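Long-range contacts in predicted sugar phosphatases of the HAD superfamily (Cytophaga hutchinsonii, PDB 2HX1), which is a predicted sugar phosphatase of the HAD superfamily, probably using a bound magnesium ion to hydrolyse phosphate esters: residues 47-52 against 77-82; 54-59 against 165-170. One frame throughout, in Å; residues are numbered along the deposited sequence. Where two conformers were deposited one is given.

Contact 1: 47-52 against 77-82; sequences QDYYIV and ADKIIS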
loop_
_atom_site.group_PDB
_atom_site.type_symbol
_atom_site.label_atom_id
_atom_site.label_comp_id
_atom_site.label_asym_id
_atom_site.label_seq_id
_atom_site.Cartn_x
_atom_site.Cartn_y
_atom_site.Cartn_z
ATOM N N GLN A 47 13.446 -21.570 36.313
ATOM C CA GLN A 47 12.424 -21.167 35.348
ATOM C C GLN A 47 12.927 -21.383 33.930
ATOM O O GLN A 47 14.035 -20.954 33.561
ATOM C CB GLN A 47 12.005 -19.714 35.549
ATOM C CG GLN A 47 10.738 -19.552 36.362
ATOM C CD GLN A 47 10.387 -18.089 36.557
ATOM O OE1 GLN A 47 9.632 -17.522 35.766
ATOM N NE2 GLN A 47 10.960 -17.462 37.603
ATOM N N ASP A 48 12.097 -22.054 33.150
ATOM C CA ASP A 48 12.396 -22.331 31.753
ATOM C C ASP A 48 12.341 -21.065 30.910
ATOM O O ASP A 48 11.644 -20.089 31.249
ATOM C CB ASP A 48 11.421 -23.381 31.200
ATOM C CG ASP A 48 11.637 -24.747 31.842
ATOM O OD1 ASP A 48 12.750 -25.291 31.657
ATOM O OD2 ASP A 48 10.731 -25.243 32.567
ATOM N N TYR A 49 13.080 -21.087 29.802
ATOM C CA TYR A 49 12.989 -20.024 28.836
ATOM C C TYR A 49 13.394 -20.572 27.466
ATOM O O TYR A 49 14.049 -21.615 27.375
ATOM C CB TYR A 49 13.892 -18.847 29.258
ATOM C CG TYR A 49 15.327 -19.171 29.000
ATOM C CD1 TYR A 49 15.866 -19.023 27.723
ATOM C CD2 TYR A 49 16.136 -19.703 30.010
ATOM C CE1 TYR A 49 17.161 -19.380 27.449
ATOM C CE2 TYR A 49 17.479 -20.059 29.746
ATOM C CZ TYR A 49 17.974 -19.893 28.455
ATOM O OH TYR A 49 19.265 -20.228 28.127
ATOM N N TYR A 50 12.959 -19.876 26.417
ATOM C CA TYR A 50 13.447 -20.063 25.053
ATOM C C TYR A 50 13.726 -18.704 24.479
ATOM O O TYR A 50 13.150 -17.697 24.929
ATOM C CB TYR A 50 12.432 -20.730 24.144
ATOM C CG TYR A 50 12.148 -22.161 24.470
ATOM C CD1 TYR A 50 12.966 -23.184 23.991
ATOM C CD2 TYR A 50 11.048 -22.502 25.251
ATOM C CE1 TYR A 50 12.688 -24.527 24.300
ATOM C CE2 TYR A 50 10.778 -23.801 25.564
ATOM C CZ TYR A 50 11.592 -24.813 25.092
ATOM O OH TYR A 50 11.273 -26.101 25.409
ATOM N N ILE A 51 14.586 -18.689 23.466
ATOM C CA ILE A 51 14.753 -17.539 22.602
ATOM C C ILE A 51 13.986 -17.857 21.326
ATOM O O ILE A 51 14.185 -18.920 20.752
ATOM C CB ILE A 51 16.264 -17.271 22.315
ATOM C CG1 ILE A 51 16.957 -16.817 23.615
ATOM C CG2 ILE A 51 16.414 -16.276 21.188
ATOM C CD1 ILE A 51 18.434 -16.754 23.571
ATOM N N VAL A 52 13.092 -16.955 20.919
ATOM C CA VAL A 52 12.234 -17.140 19.757
ATOM C C VAL A 52 12.575 -15.939 18.858
ATOM O O VAL A 52 12.291 -14.785 19.202
ATOM C CB VAL A 52 10.755 -17.141 20.143
ATOM C CG1 VAL A 52 9.896 -17.274 18.923
ATOM C CG2 VAL A 52 10.496 -18.252 21.151
ATOM N N ALA A 77 21.777 -24.442 22.192
ATOM C CA ALA A 77 21.083 -24.473 20.913
ATOM C C ALA A 77 19.664 -25.004 21.053
ATOM O O ALA A 77 18.796 -24.650 20.264
ATOM C CB ALA A 77 21.876 -25.304 19.878
ATOM N N ASP A 78 19.425 -25.869 22.034
ATOM C CA ASP A 78 18.060 -26.386 22.289
ATOM C C ASP A 78 17.092 -25.299 22.789
ATOM O O ASP A 78 15.868 -25.472 22.745
ATOM C CB ASP A 78 18.081 -27.593 23.260
ATOM C CG ASP A 78 18.489 -27.210 24.667
ATOM O OD1 ASP A 78 19.526 -26.551 24.811
ATOM O OD2 ASP A 78 17.773 -27.557 25.636
ATOM N N LYS A 79 17.625 -24.184 23.257
ATOM C CA LYS A 79 16.786 -23.108 23.777
ATOM C C LYS A 79 16.466 -22.068 22.707
ATOM O O LYS A 79 15.693 -21.150 22.968
ATOM C CB LYS A 79 17.477 -22.416 24.943
ATOM C CG LYS A 79 18.011 -23.358 26.020
ATOM C CD LYS A 79 17.229 -23.354 27.320
ATOM C CE LYS A 79 18.057 -24.026 28.457
ATOM N NZ LYS A 79 19.502 -23.549 28.602
ATOM N N ILE A 80 17.080 -22.206 21.526
ATOM C CA ILE A 80 16.896 -21.261 20.436
ATOM C C ILE A 80 15.937 -21.803 19.371
ATOM O O ILE A 80 16.242 -22.751 18.635
ATOM C CB ILE A 80 18.235 -20.857 19.813
ATOM C CG1 ILE A 80 19.188 -20.351 20.917
ATOM C CG2 ILE A 80 18.030 -19.772 18.761
ATOM C CD1 ILE A 80 20.441 -19.713 20.444
ATOM N N ILE A 81 14.776 -21.182 19.301
ATOM C CA ILE A 81 13.785 -21.510 18.293
ATOM C C ILE A 81 13.794 -20.392 17.262
ATOM O O ILE A 81 13.489 -19.255 17.569
ATOM C CB ILE A 81 12.372 -21.624 18.901
ATOM C CG1 ILE A 81 12.361 -22.571 20.118
ATOM C CG2 ILE A 81 11.405 -22.084 17.823
ATOM C CD1 ILE A 81 11.115 -22.392 21.035
ATOM N N SER A 82 14.140 -20.726 16.032
ATOM C CA SER A 82 14.407 -19.745 15.014
ATOM C C SER A 82 13.538 -19.994 13.798
ATOM O O SER A 82 13.235 -21.148 13.485
ATOM C CB SER A 82 15.886 -19.938 14.638
ATOM O OG SER A 82 16.196 -19.430 13.368
#

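Contact 2: 54-59 against 165-170; sequences NDASRS and IVANTD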
loop_
_atom_site.group_PDB
_atom_site.type_symbol
_atom_site.label_atom_id
_atom_site.label_comp_id
_atom_site.label_asym_id
_atom_site.label_seq_id
_atom_site.Cartn_x
_atom_site.Cartn_y
_atom_site.Cartn_z
ATOM N N ASN A 54 13.307 -14.371 14.731
ATOM C CA ASN A 54 13.147 -14.372 13.276
ATOM C C ASN A 54 14.488 -14.321 12.516
ATOM O O ASN A 54 14.519 -14.083 11.322
ATOM C CB ASN A 54 12.257 -13.194 12.837
ATOM C CG ASN A 54 10.795 -13.425 13.135
ATOM O OD1 ASN A 54 10.422 -14.475 13.682
ATOM N ND2 ASN A 54 9.943 -12.441 12.785
ATOM N N ASP A 55 15.597 -14.520 13.211
ATOM C CA ASP A 55 16.912 -14.604 12.577
ATOM C C ASP A 55 17.133 -16.003 11.978
ATOM O O ASP A 55 17.377 -16.926 12.725
ATOM C CB ASP A 55 17.970 -14.271 13.626
ATOM C CG ASP A 55 19.370 -14.182 13.054
ATOM O OD1 ASP A 55 19.623 -14.631 11.912
ATOM O OD2 ASP A 55 20.222 -13.642 13.784
ATOM N N ALA A 56 17.033 -16.144 10.645
ATOM C CA ALA A 56 17.300 -17.399 9.923
ATOM C C ALA A 56 18.632 -17.346 9.113
ATOM O O ALA A 56 18.806 -18.055 8.125
ATOM C CB ALA A 56 16.129 -17.715 9.016
ATOM N N SER A 57 19.569 -16.503 9.551
ATOM C CA SER A 57 20.844 -16.328 8.842
ATOM C C SER A 57 21.921 -17.325 9.295
ATOM O O SER A 57 22.995 -17.304 8.732
ATOM C CB SER A 57 21.407 -14.908 9.031
ATOM O OG SER A 57 21.778 -14.708 10.377
ATOM N N ARG A 58 21.631 -18.108 10.341
ATOM C CA ARG A 58 22.531 -19.102 10.927
ATOM C C ARG A 58 21.682 -20.237 11.499
ATOM O O ARG A 58 20.496 -20.052 11.743
ATOM C CB ARG A 58 23.327 -18.482 12.087
ATOM C CG ARG A 58 24.592 -17.769 11.679
ATOM C CD ARG A 58 25.020 -16.680 12.668
ATOM N NE ARG A 58 25.870 -15.702 11.984
ATOM C CZ ARG A 58 25.435 -14.581 11.407
ATOM N NH1 ARG A 58 24.153 -14.242 11.445
ATOM N NH2 ARG A 58 26.296 -13.776 10.797
ATOM N N SER A 59 22.301 -21.383 11.753
ATOM C CA SER A 59 21.659 -22.475 12.485
ATOM C C SER A 59 21.507 -22.111 13.955
ATOM O O SER A 59 22.219 -21.244 14.436
ATOM C CB SER A 59 22.507 -23.743 12.418
ATOM O OG SER A 59 23.740 -23.609 13.125
ATOM N N ILE A 165 10.869 -17.314 -0.320
ATOM C CA ILE A 165 10.786 -17.418 1.157
ATOM C C ILE A 165 11.764 -16.424 1.836
ATOM O O ILE A 165 12.931 -16.278 1.429
ATOM C CB ILE A 165 11.132 -18.876 1.614
ATOM C CG1 ILE A 165 10.191 -19.896 0.988
ATOM C CG2 ILE A 165 11.048 -19.079 3.150
ATOM C CD1 ILE A 165 10.721 -21.296 1.087
ATOM N N VAL A 166 11.314 -15.757 2.890
ATOM C CA VAL A 166 12.202 -14.961 3.734
ATOM C C VAL A 166 11.724 -15.055 5.185
ATOM O O VAL A 166 10.540 -15.241 5.424
ATOM C CB VAL A 166 12.233 -13.449 3.241
ATOM C CG1 VAL A 166 10.853 -12.758 3.416
ATOM C CG2 VAL A 166 13.342 -12.642 3.957
ATOM N N ALA A 167 12.643 -14.907 6.137
ATOM C CA ALA A 167 12.315 -14.674 7.558
ATOM C C ALA A 167 11.686 -13.292 7.692
ATOM O O ALA A 167 12.159 -12.329 7.081
ATOM C CB ALA A 167 13.569 -14.719 8.417
ATOM N N ASN A 168 10.654 -13.192 8.514
ATOM C CA ASN A 168 9.898 -11.952 8.660
ATOM C C ASN A 168 10.629 -10.971 9.563
ATOM O O ASN A 168 10.114 -10.579 10.613
ATOM C CB ASN A 168 8.517 -12.242 9.228
ATOM C CG ASN A 168 7.585 -11.069 9.086
ATOM O OD1 ASN A 168 7.570 -10.422 8.055
ATOM N ND2 ASN A 168 6.804 -10.788 10.120
ATOM N N THR A 169 11.820 -10.551 9.154
ATOM C CA THR A 169 12.603 -9.675 10.009
ATOM C C THR A 169 12.029 -8.265 9.846
ATOM O O THR A 169 11.196 -7.998 8.963
ATOM C CB THR A 169 14.117 -9.694 9.651
ATOM O OG1 THR A 169 14.352 -8.926 8.466
ATOM C CG2 THR A 169 14.665 -11.146 9.451
ATOM N N ASP A 170 12.464 -7.372 10.719
ATOM C CA ASP A 170 12.168 -5.965 10.571
ATOM C C ASP A 170 12.782 -5.555 9.233
ATOM O O ASP A 170 13.697 -6.206 8.763
ATOM C CB ASP A 170 12.786 -5.159 11.736
ATOM C CG ASP A 170 12.240 -5.581 13.134
ATOM O OD1 ASP A 170 10.998 -5.750 13.274
ATOM O OD2 ASP A 170 13.065 -5.701 14.091
#

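Contact 1: 47-52 against 77-82
The carbonyl oxygen of Ile-51 takes one hydrogen bond, from Ile-81 N at 2.8 Å and almost head-on to the carbonyl (175° at the oxygen), and one weaker CA-H...O contact from Ile-80. On the other side of the same residue, Ile-51 N gives its hydrogen to Lys-79 O at 2.7 Å, two residues before Ile-81. This alternation is that of parallel strands, here 48-53 and the edge strand 80-82 of the Rossmann-like HAD sheet, joined through helix 60-69 in a beta-alpha-beta crossover. On one side of the sheet Ile-51 and Ile-80 face helix 60-69, Ile-51 against Tyr-67 and Ile-80 against Leu-63 and Ala-64. On the other, Val-52 and Ile-81 run alongside one another in the same direction, and both touch Met-209 of helix 208-218. The CD1 methyl of Ile-81 reaches across to Val-52 CG2 at 4.2 Å and also meets Tyr-50 CD1, at 3.6 Å, its side chain crossing that of the tyrosine obliquely. The Tyr-50 ring turns an edge to the backbone, with Asp-78 O in its plane, 3.7 Å from CE1. Lys-79 does something different: bent at chi2 and chi4, it crosses Tyr-49 at about a right angle and lays CD over the ring face, 4.1 Å from the centroid and 26° off its normal. Tyr-49 has CG wedged between N and C (chi1 75°), and Phe-39 packs against its ring edge-to-face. The ammonium NZ then meets Tyr-49 OH in a weak bond of 3.4 Å, with a second weak partner in Thr-76. Two short, straight backbone bonds therefore fix the strand pairing, while the lysine contributes chiefly the apolar length of its chain, its charge probably being only loosely held by these hydroxyls.

Contact 2: 54-59 against 165-170
The loop that follows strand 48-53 of the HAD core sheet, which holds an Asx turn at Asp-55, meets an inverse gamma turn centred on Asn-168, just past strand 164-167 of the second sheet, through Asn-54 and Ala-56. Asn-54 points toward that gamma turn, CG beside its own backbone N (chi1 -75°). Its ND2 donates to Asn-168 O at 2.9 Å, but the bond is bent (140° at the hydrogen) and the donor stands above the carbonyl plane, 57° out of it. The other end of the same amide, OD1, accepts from Lys-204 N, so both ends are held and the flip of the group is settled. Asn-168 turns its own amide elsewhere, to Lys-204 O and Arg-201. An alanine in place of Asn-54 would probably loosen this junction, since the links to Asn-168 O and Lys-204 N would both be lost. On the backbone side, Asn-54 O presses on the methyl of Ala-167, 3.1 Å from CB, and meets Thr-169 CG2 at 3.5 Å. Ala-56 brings its own methyl tip to tip with that of Ala-167, CB to CB at 4.0 Å. Nearby, Asp-170 N binds a sulfonate oxygen of a HEPES molecule, probably from the crystallisation liquor. Within the Asx turn, Asp-55 OD1 accepts from Ser-57 N at 3.0 Å and, on its syn side, from Ser-57 OG at 2.6 Å.

The segments alternate along the chain: 47-52, 54-59, 77-82, then 165-170. Contact 1 lies at one edge of the six-stranded parallel sheet, whereas contact 2 bridges from a loop at the end of that sheet to the five-stranded one, probably the cap domain. Strand 48-53 feeds both, running straight into the loop of contact 2. Their centres are about 16 Å apart, yet they touch: Ser-82 OG lies 2.8 Å from Asp-55 O, a probable hydrogen bond, while the same hydroxyl caps helix 83-94. The edge of the core is thus tied to the loop that meets the probable cap, with the side chain of Asn-54 about 8 Å from the magnesium ion and that of Ile-51 about 10 Å.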